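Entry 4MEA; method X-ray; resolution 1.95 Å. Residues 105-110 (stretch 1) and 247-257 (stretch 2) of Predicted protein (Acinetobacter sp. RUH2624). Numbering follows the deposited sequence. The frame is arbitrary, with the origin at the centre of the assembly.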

# COMPACT_ATOMS: atom_id res chain seq x y z
N ASP A 105 13.81 -11.37 13.24
CA ASP A 105 12.79 -11.15 14.26
C ASP A 105 12.82 -9.71 14.76
O ASP A 105 13.49 -9.38 15.75
N TYR A 106 12.10 -8.84 14.04
CA TYR A 106 11.97 -7.44 14.41
C TYR A 106 10.65 -7.20 15.13
O TYR A 106 10.06 -6.12 15.02
N SER A 107 10.18 -8.20 15.87
CA SER A 107 9.00 -8.02 16.70
C SER A 107 9.32 -7.16 17.93
O SER A 107 10.47 -7.11 18.39
N ALA A 108 8.29 -6.49 18.44
CA ALA A 108 8.40 -5.66 19.64
C ALA A 108 9.17 -6.33 20.79
O ALA A 108 10.07 -5.73 21.39
N GLU A 109 8.82 -7.57 21.11
CA GLU A 109 9.50 -8.26 22.21
C GLU A 109 11.00 -8.38 21.97
O GLU A 109 11.80 -8.11 22.88
N ASN A 110 11.38 -8.78 20.76
CA ASN A 110 12.80 -8.93 20.45
C ASN A 110 13.58 -7.61 20.46
O ASN A 110 14.64 -7.51 21.06
N ALA A 247 2.61 -8.39 12.77
CA ALA A 247 1.58 -9.29 13.26
C ALA A 247 2.05 -9.89 14.59
O ALA A 247 1.25 -10.05 15.52
N ASP A 248 3.34 -10.18 14.68
CA ASP A 248 3.94 -10.66 15.93
C ASP A 248 3.89 -9.62 17.04
O ASP A 248 3.52 -9.93 18.18
N SER A 249 4.28 -8.39 16.72
CA SER A 249 4.29 -7.31 17.69
C SER A 249 2.88 -7.07 18.20
O SER A 249 2.68 -6.75 19.38
N ILE A 250 1.90 -7.21 17.32
CA ILE A 250 0.51 -6.99 17.69
C ILE A 250 0.08 -8.02 18.72
O ILE A 250 -0.50 -7.67 19.75
N ARG A 251 0.36 -9.28 18.44
CA ARG A 251 0.04 -10.36 19.35
C ARG A 251 0.73 -10.13 20.69
O ARG A 251 0.15 -10.32 21.76
N GLN A 252 1.99 -9.70 20.62
CA GLN A 252 2.76 -9.49 21.83
C GLN A 252 2.18 -8.38 22.69
O GLN A 252 2.07 -8.53 23.90
N ASN A 253 1.82 -7.26 22.06
CA ASN A 253 1.28 -6.14 22.82
C ASN A 253 -0.12 -6.43 23.35
O ASN A 253 -0.47 -6.03 24.46
N GLU A 254 -0.92 -7.11 22.55
CA GLU A 254 -2.27 -7.48 22.99
C GLU A 254 -2.19 -8.40 24.21
O GLU A 254 -3.00 -8.30 25.13
N ALA A 255 -1.20 -9.28 24.22
CA ALA A 255 -1.00 -10.19 25.35
C ALA A 255 -0.64 -9.41 26.61
O ALA A 255 -1.14 -9.69 27.70
N LEU A 256 0.24 -8.41 26.47
CA LEU A 256 0.59 -7.55 27.59
C LEU A 256 -0.62 -6.79 28.09
O LEU A 256 -0.87 -6.72 29.30
N LEU A 257 -1.40 -6.21 27.18
CA LEU A 257 -2.58 -5.45 27.59
C LEU A 257 -3.58 -6.35 28.31
O LEU A 257 -4.24 -5.93 29.26

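The rule of this contact is that a helix starting at Ala108 offers its first free amides to polar side chains of the long helix that includes residues 247-257. Asp105 prepares the turn. Its CB points sideways, and with chi1 t, Asp105 OD1 lies 3.1 Å from Ser107 N and 2.8 Å from Ser107 OG, both hydrogen bonds. Water 1 links this group to the other helix, donating to Asp105 OD1 (2.9 Å) and to Asp248 OD2 (2.7 Å), so two carboxylates share one water without touching. Tyr106 turns its side chain away and contributes its carbonyl instead: water 2 donates to Tyr106 O at 2.9 Å and accepts from Ser249 OG at 2.6 Å.

Ser107, the N-cap residue, points toward the long helix in rotamer p. Its OG donates to Asp105 and accepts from Gln252 NE2 at 3.0 Å, while its CB packs 3.7 Å from Asp248 CB. Ala108 also points in, at the closest CA pair, 4.8 Å between Ala108 CA and Ser249 CA. Ser249 is rotamer m; Ser249 OG accepts from Ala108 N at 2.8 Å and donates to water 2, so the hydroxyl is used in both directions. Ala108 CB lies 3.6 Å from Gln252 OE1 and 4.2 Å from Asn253 OD1, which is buried here without a polar partner.

Glu109 N donates to Gln252 OE1 at 2.8 Å. Gln252, chi1 m and chi2 t, thus spans the helix start, its amide nitrogen on the Ser107 hydroxyl and its oxygen, OE1, on the backbone amide of Glu109 in the first turn. The CA-to-CB bond of Glu109 points sideways, and the side chain, m at chi1 and chi2, lies against Gln252, with Glu109 CG 3.1 Å from Gln252 CD. Water 3 joins Glu109 OE2 (2.7 Å) to Gln252 O (2.8 Å). Asn110 closes the turn locally, its ND2 donating to Asp105 O at 2.8 Å.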

# COMPACT_ATOMS: atom_id res chain seq x y z
CB ASP A 105 12.92 -12.15 15.43
CG ASP A 105 11.89 -11.90 16.50
OD1 ASP A 105 10.90 -11.19 16.22
OD2 ASP A 105 12.05 -12.40 17.63
CB TYR A 106 12.07 -6.54 13.18
CG TYR A 106 13.47 -6.47 12.58
CD1 TYR A 106 14.40 -5.59 13.10
CD2 TYR A 106 13.85 -7.28 11.52
CE1 TYR A 106 15.68 -5.51 12.58
CE2 TYR A 106 15.13 -7.20 10.98
CZ TYR A 106 16.04 -6.31 11.53
OH TYR A 106 17.33 -6.20 11.04
CB SER A 107 8.41 -9.36 17.15
OG SER A 107 9.25 -10.03 18.09
CB ALA A 108 7.01 -5.26 20.11
CB GLU A 109 8.90 -9.66 22.43
CG GLU A 109 7.50 -9.66 23.02
CD GLU A 109 7.47 -9.32 24.50
OE1 GLU A 109 8.54 -9.01 25.07
OE2 GLU A 109 6.37 -9.37 25.09
CB ASN A 110 13.01 -9.66 19.13
CG ASN A 110 14.37 -10.33 19.06
OD1 ASN A 110 14.89 -10.80 20.07
ND2 ASN A 110 14.97 -10.37 17.87
CB ALA A 247 1.25 -10.38 12.24
CB ASP A 248 5.40 -11.06 15.71
CG ASP A 248 5.54 -12.40 15.04
OD1 ASP A 248 4.54 -13.14 14.97
OD2 ASP A 248 6.67 -12.72 14.60
CB SER A 249 4.85 -6.02 17.05
OG SER A 249 6.20 -6.20 16.61
CB ILE A 250 -0.42 -7.07 16.46
CG1 ILE A 250 -0.23 -5.82 15.59
CG2 ILE A 250 -1.88 -7.23 16.89
CD1 ILE A 250 -0.76 -5.95 14.17
CB ARG A 251 0.46 -11.71 18.76
CG ARG A 251 0.55 -12.83 19.79
CD ARG A 251 0.06 -14.15 19.22
NE ARG A 251 0.37 -15.29 20.08
CZ ARG A 251 -0.22 -15.55 21.24
NH1 ARG A 251 -1.15 -14.73 21.72
NH2 ARG A 251 0.13 -16.63 21.94
CB GLN A 252 4.22 -9.21 21.48
CG GLN A 252 4.92 -10.41 20.88
CD GLN A 252 6.22 -10.04 20.20
OE1 GLN A 252 6.58 -8.86 20.13
NE2 GLN A 252 6.95 -11.05 19.72
CB ASN A 253 1.29 -4.84 21.99
CG ASN A 253 2.71 -4.31 21.78
OD1 ASN A 253 3.63 -4.66 22.51
ND2 ASN A 253 2.88 -3.47 20.76
CB GLU A 254 -3.03 -8.17 21.85
CG GLU A 254 -3.45 -7.21 20.73
CD GLU A 254 -4.56 -6.25 21.15
OE1 GLU A 254 -5.34 -6.60 22.06
OE2 GLU A 254 -4.66 -5.16 20.56
CB ALA A 255 0.07 -11.24 25.02
CB LEU A 256 1.72 -6.58 27.21
CG LEU A 256 3.09 -7.22 26.95
CD1 LEU A 256 4.01 -6.25 26.22
CD2 LEU A 256 3.72 -7.68 28.26
CB LEU A 257 -3.25 -4.77 26.40
CG LEU A 257 -2.41 -3.75 25.60
CD1 LEU A 257 -3.28 -3.05 24.57
CD2 LEU A 257 -1.76 -2.74 26.53
O HOH W 1 9.01 -11.49 14.07
O HOH W 2 7.32 -5.42 14.44
O HOH W 3 3.83 -10.34 25.01